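Local coordinates for protein uncharacterized HTH-type transcriptional regulator SAR2349 (Staphylococcus aureus, PDB 4EM2) that probably binds DNA as a MarR-family transcriptional regulator and, in this structure, carries several molecules of salicylate, at residues A[66-71]-A[86-91]; A[78-83]-A[119-124]; A[104-109]-A[125-130]. All coordinates share one frame; numbering follows the deposited sequence.

Interaction 1 of 3, residues A[66-71]-A[86-91]. With SAL (2-hydroxybenzoic acid), chain E; SAL (2-hydroxybenzoic acid), chain C; SAL (2-hydroxybenzoic acid), chain B.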
loop_
_atom_site.group_PDB
_atom_site.type_symbol
_atom_site.label_atom_id
_atom_site.label_comp_id
_atom_site.label_asym_id
_atom_site.label_seq_id
_atom_site.Cartn_x
_atom_site.Cartn_y
_atom_site.Cartn_z
ATOM N N GLN A 66 -3.544 6.266 -3.785
ATOM C CA GLN A 66 -4.702 5.587 -4.359
ATOM C C GLN A 66 -4.486 4.051 -4.334
ATOM O O GLN A 66 -5.332 3.306 -3.893
ATOM C CB GLN A 66 -4.874 6.065 -5.807
ATOM C CG GLN A 66 -5.279 7.531 -5.897
ATOM C CD GLN A 66 -5.439 7.989 -7.351
ATOM O OE1 GLN A 66 -5.067 7.277 -8.253
ATOM N NE2 GLN A 66 -5.958 9.203 -7.553
ATOM N N TRP A 67 -3.322 3.597 -4.749
ATOM C CA TRP A 67 -3.088 2.185 -4.716
ATOM C C TRP A 67 -3.150 1.612 -3.303
ATOM O O TRP A 67 -3.745 0.559 -3.057
ATOM C CB TRP A 67 -1.729 1.887 -5.357
ATOM C CG TRP A 67 -1.298 0.453 -5.044
ATOM C CD1 TRP A 67 -0.296 0.086 -4.203
ATOM C CD2 TRP A 67 -1.893 -0.758 -5.526
ATOM N NE1 TRP A 67 -0.225 -1.279 -4.125
ATOM C CE2 TRP A 67 -1.183 -1.831 -4.938
ATOM C CE3 TRP A 67 -2.942 -1.050 -6.410
ATOM C CZ2 TRP A 67 -1.490 -3.211 -5.213
ATOM C CZ3 TRP A 67 -3.246 -2.437 -6.689
ATOM C CH2 TRP A 67 -2.519 -3.473 -6.087
ATOM N N LEU A 68 -2.578 2.314 -2.335
ATOM C CA LEU A 68 -2.583 1.777 -0.982
ATOM C C LEU A 68 -3.978 1.607 -0.431
ATOM O O LEU A 68 -4.305 0.568 0.238
ATOM C CB LEU A 68 -1.719 2.695 -0.060
ATOM C CG LEU A 68 -0.222 2.640 -0.435
ATOM C CD1 LEU A 68 0.576 3.679 0.499
ATOM C CD2 LEU A 68 0.338 1.233 -0.164
ATOM N N ILE A 69 -4.827 2.609 -0.676
ATOM C CA ILE A 69 -6.212 2.533 -0.169
ATOM C C ILE A 69 -6.933 1.425 -0.969
ATOM O O ILE A 69 -7.679 0.630 -0.388
ATOM C CB ILE A 69 -6.945 3.859 -0.384
ATOM C CG1 ILE A 69 -6.281 4.985 0.466
ATOM C CG2 ILE A 69 -8.434 3.716 -0.042
ATOM C CD1 ILE A 69 -6.121 4.683 1.857
ATOM N N LEU A 70 -6.684 1.370 -2.279
ATOM C CA LEU A 70 -7.337 0.346 -3.113
ATOM C C LEU A 70 -7.011 -1.047 -2.578
ATOM O O LEU A 70 -7.907 -1.884 -2.386
ATOM C CB LEU A 70 -6.880 0.438 -4.578
ATOM C CG LEU A 70 -7.595 -0.562 -5.551
ATOM C CD1 LEU A 70 -9.070 -0.108 -5.681
ATOM C CD2 LEU A 70 -6.967 -0.610 -6.947
ATOM N N ARG A 71 -5.730 -1.265 -2.295
ATOM C CA ARG A 71 -5.255 -2.538 -1.822
ATOM C C ARG A 71 -5.895 -2.825 -0.484
ATOM O O ARG A 71 -6.327 -3.958 -0.208
ATOM C CB ARG A 71 -3.709 -2.509 -1.685
ATOM C CG ARG A 71 -3.054 -3.879 -1.254
ATOM C CD ARG A 71 -1.485 -3.763 -1.193
ATOM N NE ARG A 71 -1.068 -2.795 -0.160
ATOM C CZ ARG A 71 0.199 -2.653 0.287
ATOM N NH1 ARG A 71 1.175 -3.410 -0.225
ATOM N NH2 ARG A 71 0.482 -1.792 1.295
ATOM N N HIS A 86 -8.091 4.207 9.904
ATOM C CA HIS A 86 -7.456 3.621 11.043
ATOM C C HIS A 86 -6.334 2.633 10.672
ATOM O O HIS A 86 -5.224 2.710 11.191
ATOM C CB HIS A 86 -8.493 2.949 11.916
ATOM C CG HIS A 86 -7.895 2.270 13.096
ATOM N ND1 HIS A 86 -7.207 1.077 12.993
ATOM C CD2 HIS A 86 -7.782 2.662 14.385
ATOM C CE1 HIS A 86 -6.689 0.768 14.171
ATOM N NE2 HIS A 86 -7.025 1.714 15.032
ATOM N N ARG A 87 -6.584 1.691 9.788
ATOM C CA ARG A 87 -5.504 0.780 9.454
ATOM C C ARG A 87 -4.346 1.475 8.705
ATOM O O ARG A 87 -3.206 1.084 8.840
ATOM C CB ARG A 87 -5.992 -0.378 8.544
ATOM C CG ARG A 87 -6.989 -1.355 9.144
ATOM C CD ARG A 87 -7.298 -2.429 8.096
ATOM N NE ARG A 87 -8.102 -1.876 7.005
ATOM C CZ ARG A 87 -9.423 -1.985 6.913
ATOM N NH1 ARG A 87 -10.094 -2.656 7.853
ATOM N NH2 ARG A 87 -10.082 -1.351 5.934
ATOM N N ARG A 88 -4.659 2.456 7.871
ATOM C CA ARG A 88 -3.641 3.139 7.080
ATOM C C ARG A 88 -2.911 4.207 7.886
ATOM O O ARG A 88 -1.804 4.663 7.526
ATOM C CB ARG A 88 -4.287 3.786 5.858
ATOM C CG ARG A 88 -4.847 2.794 4.825
ATOM C CD ARG A 88 -3.754 2.321 3.872
ATOM N NE ARG A 88 -2.971 1.225 4.401
ATOM C CZ ARG A 88 -1.647 1.132 4.351
ATOM N NH1 ARG A 88 -0.904 2.090 3.804
ATOM N NH2 ARG A 88 -1.082 0.023 4.825
ATOM N N ALA A 89 -3.530 4.599 8.987
ATOM C CA ALA A 89 -2.939 5.636 9.844
ATOM C C ALA A 89 -2.811 6.941 9.057
ATOM O O ALA A 89 -1.749 7.554 9.020
ATOM C CB ALA A 89 -1.533 5.176 10.380
ATOM N N ILE A 90 -3.882 7.354 8.384
ATOM C CA ILE A 90 -3.832 8.640 7.674
ATOM C C ILE A 90 -4.985 9.426 8.252
ATOM O O ILE A 90 -5.777 8.856 9.020
ATOM C CB ILE A 90 -4.026 8.495 6.148
ATOM C CG1 ILE A 90 -5.260 7.638 5.861
ATOM C CG2 ILE A 90 -2.765 7.844 5.528
ATOM C CD1 ILE A 90 -5.619 7.580 4.402
ATOM N N GLU A 91 -5.079 10.713 7.914
ATOM C CA GLU A 91 -6.171 11.540 8.434
ATOM C C GLU A 91 -7.346 11.529 7.484
ATOM O O GLU A 91 -7.173 11.567 6.263
ATOM C CB GLU A 91 -5.707 12.988 8.689
ATOM C CG GLU A 91 -5.124 13.248 10.106
ATOM C CD GLU A 91 -6.200 13.207 11.201
ATOM O OE1 GLU A 91 -7.196 13.984 11.088
ATOM O OE2 GLU A 91 -6.049 12.407 12.168
HETATM C "C1'" SAL E . -1.515 5.261 2.735
HETATM O "O1'" SAL E . -0.405 4.858 3.100
HETATM O "O2'" SAL E . -2.591 4.468 2.932
HETATM C C1 SAL E . -1.693 6.623 2.119
HETATM C C2 SAL E . -0.679 7.638 2.279
HETATM C C3 SAL E . -0.897 8.925 1.684
HETATM C C4 SAL E . -2.091 9.198 0.944
HETATM C C5 SAL E . -3.090 8.189 0.786
HETATM C C6 SAL E . -2.895 6.918 1.363
HETATM O O2 SAL E . 0.503 7.382 3.011
HETATM C "C1'" SAL C . 4.431 -3.278 -2.729
HETATM O "O1'" SAL C . 3.616 -3.973 -2.182
HETATM O "O2'" SAL C . 5.703 -3.321 -2.361
HETATM C C1 SAL C . 4.021 -2.417 -3.828
HETATM C C2 SAL C . 2.652 -2.417 -4.233
HETATM C C3 SAL C . 2.258 -1.588 -5.317
HETATM C C4 SAL C . 3.204 -0.762 -5.985
HETATM C C5 SAL C . 4.566 -0.763 -5.566
HETATM C C6 SAL C . 4.975 -1.590 -4.490
HETATM O O2 SAL C . 1.732 -3.228 -3.559
HETATM C "C1'" SAL B . 3.740 1.496 2.510
HETATM O "O1'" SAL B . 3.222 0.668 3.269
HETATM O "O2'" SAL B . 4.139 2.715 2.967
HETATM C C1 SAL B . 3.857 1.210 1.084
HETATM C C2 SAL B . 3.657 -0.102 0.569
HETATM C C3 SAL B . 3.751 -0.354 -0.806
HETATM C C4 SAL B . 4.045 0.707 -1.676
HETATM C C5 SAL B . 4.253 2.008 -1.167
HETATM C C6 SAL B . 4.162 2.260 0.204
HETATM O O2 SAL B . 3.378 -1.082 1.375
#
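R88 NH1, 4.0 Å from L68 CD1, reaches both carboxylate oxygens of the chain E salicylate, so the acid sits between the segments 66-71 and 86-91. Helices 64-76 and 81-88 belong to the winged helix-turn-helix of the MarR fold, and the contact lines one of its salicylate pockets. Of the two bonds, that from R88 NH1 to O1' of the chain E salicylate (2.9 Å) is bent and weak; that to O2' is straighter, but O2' is modelled too close to R88 CD, which leaves its place less sure. The carboxylate carbon C1' lies at the edge of the guanidinium, in its plane. Two bends in the R88 chain, chi2 -84° and chi3 84°, fold the guanidinium back to the acid.

Beneath this polar grip the contact is apolar. I69 and R88 run past each other in opposite directions, with I69 CD1 3.7 Å from R88 CG. The same methyl meets I90 CD1 at 3.9 Å. A Schellman motif with A89 at positive phi ends helix 81-88, and the next residue, I90, faces the acid, its CG2 3.8 Å from ring carbon C1.

R71 turns to another salicylate. Its NH2 lies 4.3 Å from R88 NH2, both among bound salicylates, whose carboxylates would probably offset the two positive charges. R71 NH2 donates to the phenolic O2 of the chain B molecule at 3.0 Å, with an N-H...O angle of 152°.

Interaction 2 of 3, residues A[78-83]-A[119-124]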
loop_
_atom_site.group_PDB
_atom_site.type_symbol
_atom_site.label_atom_id
_atom_site.label_comp_id
_atom_site.label_asym_id
_atom_site.label_seq_id
_atom_site.Cartn_x
_atom_site.Cartn_y
_atom_site.Cartn_z
ATOM N N PRO A 78 -16.165 -5.960 2.693
ATOM C CA PRO A 78 -16.659 -4.584 2.623
ATOM C C PRO A 78 -16.056 -3.789 3.773
ATOM O O PRO A 78 -15.998 -4.294 4.903
ATOM C CB PRO A 78 -18.176 -4.765 2.753
ATOM C CG PRO A 78 -18.413 -6.186 2.254
ATOM C CD PRO A 78 -17.278 -6.913 2.903
ATOM N N THR A 79 -15.555 -2.582 3.519
ATOM C CA THR A 79 -14.976 -1.801 4.613
ATOM C C THR A 79 -15.474 -0.361 4.544
ATOM O O THR A 79 -16.308 -0.024 3.672
ATOM C CB THR A 79 -13.432 -1.884 4.640
ATOM O OG1 THR A 79 -12.937 -1.322 5.871
ATOM C CG2 THR A 79 -12.823 -1.126 3.439
ATOM N N THR A 80 -15.035 0.477 5.487
ATOM C CA THR A 80 -15.526 1.869 5.535
ATOM C C THR A 80 -14.378 2.888 5.631
ATOM O O THR A 80 -13.290 2.527 6.007
ATOM C CB THR A 80 -16.387 2.075 6.813
ATOM O OG1 THR A 80 -15.521 1.942 7.955
ATOM C CG2 THR A 80 -17.514 0.978 6.904
ATOM N N LEU A 81 -14.661 4.142 5.288
ATOM C CA LEU A 81 -13.661 5.194 5.383
ATOM C C LEU A 81 -13.081 5.138 6.783
ATOM O O LEU A 81 -11.875 5.241 6.942
ATOM C CB LEU A 81 -14.271 6.571 5.096
ATOM C CG LEU A 81 -13.472 7.839 5.462
ATOM C CD1 LEU A 81 -12.127 7.809 4.787
ATOM C CD2 LEU A 81 -14.232 9.098 5.008
ATOM N N ILE A 82 -13.929 4.941 7.796
ATOM C CA ILE A 82 -13.464 4.828 9.196
ATOM C C ILE A 82 -12.382 3.758 9.392
ATOM O O ILE A 82 -11.290 4.036 9.922
ATOM C CB ILE A 82 -14.611 4.432 10.163
ATOM C CG1 ILE A 82 -15.728 5.482 10.127
ATOM C CG2 ILE A 82 -14.072 4.198 11.559
ATOM C CD1 ILE A 82 -15.268 6.878 10.070
ATOM N N GLU A 83 -12.688 2.524 8.987
ATOM C CA GLU A 83 -11.733 1.437 9.149
ATOM C C GLU A 83 -10.499 1.694 8.341
ATOM O O GLU A 83 -9.408 1.421 8.806
ATOM C CB GLU A 83 -12.291 0.103 8.689
ATOM C CG GLU A 83 -13.520 -0.387 9.463
ATOM C CD GLU A 83 -14.018 -1.731 8.943
ATOM O OE1 GLU A 83 -13.380 -2.343 8.048
ATOM O OE2 GLU A 83 -15.054 -2.190 9.445
ATOM N N GLN A 119 -19.373 6.074 6.998
ATOM C CA GLN A 119 -19.976 4.804 7.500
ATOM C C GLN A 119 -20.390 3.819 6.350
ATOM O O GLN A 119 -20.645 2.636 6.587
ATOM C CB GLN A 119 -21.260 5.114 8.316
ATOM C CG GLN A 119 -21.041 5.780 9.684
ATOM C CD GLN A 119 -20.387 4.821 10.650
ATOM O OE1 GLN A 119 -19.749 3.846 10.228
ATOM N NE2 GLN A 119 -20.531 5.079 11.946
ATOM N N LYS A 120 -20.474 4.331 5.122
ATOM C CA LYS A 120 -20.892 3.543 3.987
ATOM C C LYS A 120 -19.895 2.452 3.616
ATOM O O LYS A 120 -18.675 2.623 3.744
ATOM C CB LYS A 120 -21.132 4.476 2.832
ATOM C CG LYS A 120 -22.141 5.560 3.172
ATOM C CD LYS A 120 -22.601 6.273 1.911
ATOM C CE LYS A 120 -23.502 7.483 2.232
ATOM N NZ LYS A 120 -23.985 8.050 0.967
ATOM N N PHE A 121 -20.412 1.304 3.209
ATOM C CA PHE A 121 -19.527 0.211 2.856
ATOM C C PHE A 121 -18.898 0.416 1.493
ATOM O O PHE A 121 -19.545 0.929 0.552
ATOM C CB PHE A 121 -20.259 -1.099 2.935
ATOM C CG PHE A 121 -20.486 -1.537 4.336
ATOM C CD1 PHE A 121 -19.412 -1.962 5.115
ATOM C CD2 PHE A 121 -21.756 -1.427 4.917
ATOM C CE1 PHE A 121 -19.591 -2.270 6.480
ATOM C CE2 PHE A 121 -21.944 -1.724 6.250
ATOM C CZ PHE A 121 -20.865 -2.147 7.050
ATOM N N LEU A 122 -17.627 0.041 1.414
ATOM C CA LEU A 122 -16.850 0.213 0.191
ATOM C C LEU A 122 -16.304 -1.106 -0.315
ATOM O O LEU A 122 -15.757 -1.898 0.462
ATOM C CB LEU A 122 -15.649 1.139 0.469
ATOM C CG LEU A 122 -16.015 2.428 1.215
ATOM C CD1 LEU A 122 -14.744 3.073 1.878
ATOM C CD2 LEU A 122 -16.655 3.365 0.261
ATOM N N THR A 123 -16.425 -1.326 -1.621
ATOM C CA THR A 123 -15.891 -2.539 -2.211
ATOM C C THR A 123 -15.329 -2.209 -3.583
ATOM O O THR A 123 -15.701 -1.194 -4.169
ATOM C CB THR A 123 -16.998 -3.603 -2.437
ATOM O OG1 THR A 123 -18.069 -2.979 -3.140
ATOM C CG2 THR A 123 -17.462 -4.199 -1.111
ATOM N N LEU A 124 -14.470 -3.084 -4.108
ATOM C CA LEU A 124 -13.895 -2.827 -5.431
ATOM C C LEU A 124 -14.907 -3.092 -6.488
ATOM O O LEU A 124 -15.728 -3.996 -6.347
ATOM C CB LEU A 124 -12.720 -3.760 -5.753
ATOM C CG LEU A 124 -11.413 -3.769 -4.909
ATOM C CD1 LEU A 124 -10.233 -4.110 -5.799
ATOM C CD2 LEU A 124 -11.191 -2.483 -4.215
HETATM O O HOH W 1 -17.016 4.577 4.072
#
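The edge of the wing's small sheet is where T79 meets L122, in a single antiparallel, hydrogen-bonded bridge. L122 N donates to T79 O at 2.6 Å, approaching nearly along the C=O axis. The return bond, T79 N to L122 O, is longer at 3.1 Å but straighter (166°), and it falls on a lone pair in the carbonyl plane. T79 O has a second visitor, because F121 CA points a C-H at it from 3.3 Å.

The F121 ring lies obliquely by P78 CB and T80 CG2, with CD1 3.9 Å from P78 CB; P78 also runs side by side with T123, the two pointing the same way. In the winged-helix fold, the residues between helices 64-76 and 81-88 commonly pair with the wing hairpin, and this bridge fits that role: L122 belongs to strand 122-124, whose neighbour is strand 108-110.

Past the bridge the chain turns into helix 81-88, with T80 as its N-cap. A chi1 of 66° sets OG1 to accept from E83 N at 3.1 Å, in an almost linear bond (172°), and leaves CG2 beside Q119 O. One water bridges the two backbones next, accepting from L81 N at 2.7 Å and donating to K120 O at 2.6 Å. L122, which also touches a bound salicylate, lays CD1 beside this helix start, 3.6 Å from L81 N.

Interaction 3 of 3, residues A[104-109]-A[125-130]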
loop_
_atom_site.group_PDB
_atom_site.type_symbol
_atom_site.label_atom_id
_atom_site.label_comp_id
_atom_site.label_asym_id
_atom_site.label_seq_id
_atom_site.Cartn_x
_atom_site.Cartn_y
_atom_site.Cartn_z
ATOM N N GLU A 104 -14.376 8.200 -8.312
ATOM C CA GLU A 104 -14.460 8.916 -9.574
ATOM C C GLU A 104 -13.821 8.144 -10.714
ATOM O O GLU A 104 -14.229 8.253 -11.888
ATOM C CB GLU A 104 -13.795 10.283 -9.433
ATOM C CG GLU A 104 -13.671 11.061 -10.767
ATOM C CD GLU A 104 -15.031 11.347 -11.432
ATOM O OE1 GLU A 104 -15.991 11.802 -10.731
ATOM O OE2 GLU A 104 -15.135 11.127 -12.661
ATOM N N ASN A 105 -12.803 7.355 -10.390
ATOM C CA ASN A 105 -12.170 6.559 -11.415
ATOM C C ASN A 105 -12.876 5.216 -11.628
ATOM O O ASN A 105 -12.348 4.370 -12.355
ATOM C CB ASN A 105 -10.701 6.287 -11.054
ATOM C CG ASN A 105 -9.884 7.536 -11.025
ATOM O OD1 ASN A 105 -9.997 8.366 -11.921
ATOM N ND2 ASN A 105 -9.053 7.690 -9.997
ATOM N N ASP A 106 -14.027 4.989 -10.971
ATOM C CA ASP A 106 -14.724 3.703 -11.186
ATOM C C ASP A 106 -13.942 2.463 -10.659
ATOM O O ASP A 106 -14.057 1.342 -11.190
ATOM C CB ASP A 106 -14.965 3.572 -12.691
ATOM C CG ASP A 106 -15.971 2.463 -13.059
ATOM O OD1 ASP A 106 -16.809 2.084 -12.204
ATOM O OD2 ASP A 106 -15.926 2.000 -14.237
ATOM N N LEU A 107 -13.143 2.660 -9.618
ATOM C CA LEU A 107 -12.349 1.555 -9.058
ATOM C C LEU A 107 -12.994 0.977 -7.802
ATOM O O LEU A 107 -12.688 -0.148 -7.401
ATOM C CB LEU A 107 -10.924 2.048 -8.723
ATOM C CG LEU A 107 -10.158 2.453 -9.989
ATOM C CD1 LEU A 107 -8.813 3.097 -9.599
ATOM C CD2 LEU A 107 -9.940 1.229 -10.857
ATOM N N ILE A 108 -13.872 1.768 -7.181
ATOM C CA ILE A 108 -14.555 1.316 -5.987
ATOM C C ILE A 108 -15.972 1.831 -5.991
ATOM O O ILE A 108 -16.261 2.896 -6.540
ATOM C CB ILE A 108 -13.898 1.770 -4.626
ATOM C CG1 ILE A 108 -14.031 3.266 -4.466
ATOM C CG2 ILE A 108 -12.437 1.278 -4.493
ATOM C CD1 ILE A 108 -13.594 3.771 -3.016
ATOM N N THR A 109 -16.850 1.054 -5.365
ATOM C CA THR A 109 -18.253 1.428 -5.293
ATOM C C THR A 109 -18.644 1.634 -3.826
ATOM O O THR A 109 -18.171 0.938 -2.949
ATOM C CB THR A 109 -19.146 0.341 -5.910
ATOM O OG1 THR A 109 -18.656 -0.955 -5.523
ATOM C CG2 THR A 109 -19.128 0.433 -7.420
ATOM N N THR A 125 -14.846 -2.311 -7.558
ATOM C CA THR A 125 -15.704 -2.580 -8.743
ATOM C C THR A 125 -14.939 -3.622 -9.576
ATOM O O THR A 125 -13.767 -3.911 -9.301
ATOM C CB THR A 125 -15.770 -1.395 -9.653
ATOM O OG1 THR A 125 -14.412 -1.117 -10.064
ATOM C CG2 THR A 125 -16.402 -0.189 -8.926
ATOM N N PRO A 126 -15.572 -4.186 -10.630
ATOM C CA PRO A 126 -14.846 -5.189 -11.452
ATOM C C PRO A 126 -13.537 -4.614 -12.063
ATOM O O PRO A 126 -12.512 -5.323 -12.221
ATOM C CB PRO A 126 -15.858 -5.565 -12.541
ATOM C CG PRO A 126 -17.239 -5.479 -11.759
ATOM C CD PRO A 126 -17.032 -4.186 -10.906
ATOM N N LYS A 127 -13.602 -3.351 -12.464
ATOM C CA LYS A 127 -12.426 -2.658 -13.010
ATOM C C LYS A 127 -11.367 -2.603 -11.907
ATOM O O LYS A 127 -10.179 -2.892 -12.132
ATOM C CB LYS A 127 -12.834 -1.244 -13.393
ATOM C CG LYS A 127 -11.739 -0.446 -14.106
ATOM C CD LYS A 127 -12.234 0.985 -14.421
ATOM C CE LYS A 127 -11.094 1.865 -14.867
ATOM N NZ LYS A 127 -11.479 3.324 -14.867
ATOM N N GLY A 128 -11.803 -2.263 -10.707
ATOM C CA GLY A 128 -10.894 -2.207 -9.582
ATOM C C GLY A 128 -10.172 -3.533 -9.364
ATOM O O GLY A 128 -8.918 -3.567 -9.138
ATOM N N HIS A 129 -10.921 -4.654 -9.431
ATOM C CA HIS A 129 -10.315 -5.962 -9.255
ATOM C C HIS A 129 -9.327 -6.306 -10.340
ATOM O O HIS A 129 -8.262 -6.909 -10.100
ATOM C CB HIS A 129 -11.400 -7.057 -9.201
ATOM C CG HIS A 129 -12.058 -7.198 -7.858
ATOM N ND1 HIS A 129 -11.371 -7.627 -6.740
ATOM C CD2 HIS A 129 -13.345 -6.990 -7.458
ATOM C CE1 HIS A 129 -12.210 -7.680 -5.713
ATOM N NE2 HIS A 129 -13.412 -7.298 -6.122
ATOM N N GLU A 130 -9.667 -5.943 -11.566
ATOM C CA GLU A 130 -8.757 -6.226 -12.661
ATOM C C GLU A 130 -7.467 -5.420 -12.451
ATOM O O GLU A 130 -6.368 -5.923 -12.641
ATOM C CB GLU A 130 -9.393 -5.818 -13.979
ATOM C CG GLU A 130 -8.567 -6.114 -15.178
ATOM C CD GLU A 130 -8.468 -7.591 -15.563
ATOM O OE1 GLU A 130 -9.264 -8.410 -15.067
ATOM O OE2 GLU A 130 -7.598 -7.921 -16.422
HETATM O O HOH W 2 -14.434 3.167 -15.983
#
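T125 and G128 press closely on the backbone of D106 and L107, whereas K127 reaches across the exposed side of the same contact. The tight part is measured by the backbones themselves: the CA atoms of L107 and G128 are 4.1 Å apart. Having no side chain, G128 lets its helix turn lie directly against the carbonyl of L107, and G128 CA makes a C-H...O contact with L107 O at 3.5 Å. The L107 side chain sets off away from 125-130, yet its CD2 methyl curls back onto G128.

The hydroxyl of T125 is used twice. It donates to D106 O at 2.7 Å, tilted from the carbonyl plane, and accepts from G128 N at 2.9 Å (162°), the capping bond of helix 126-148. With chi1 at 59°, OG1 stands between the backbone N and the carbonyl carbon, where it can serve both partners. T125 N adds a nearly linear bond (170°) to L107 O, 3.1 Å long, although the donor comes from above the carbonyl plane and not on a lone pair.

The outer side is looser and wetter. The K127 chain is extended beyond CG and crosses D106 at about a right angle, carrying NZ to N105 O at 2.9 Å. A water links the two charged groups, donating to D106 OD2 at 2.6 Å and accepting from K127 NZ at 3.2 Å, with no direct contact between the charged atoms.

Both helix ends that meet here are capped: D106, at positive phi, closes helix 92-104 in a Schellman motif, while T125 is the N-cap of helix 126-148. Together they tie the base of the wing hairpin, strands 108-110 and 122-124, between the two flanking helices of a MarR-type winged helix-turn-helix.

Overall arrangement
All three contacts lie in the winged helix-turn-helix part of the chain, their centres 12 to 16 Å apart. Interaction 1 closes before interaction 3 opens, while interaction 2 alternates with each, its first segment preceding 86-91 and its second preceding 125-130. Interactions 1 and 2 share helix 81-88, and R87 NH2 lies 2.9 Å from T79 OG1. Interactions 2 and 3 meet in the two-stranded sheet, where T109 N is 2.8 Å from T123 O. L70 packs against both L124 and I108, so helix 64-76 backs the wing. Salicylate-lining residues of helices 64-76 and 81-88 therefore lie in one packed unit with the wing, where L122 borders another salicylate, in a domain that probably contacts DNA.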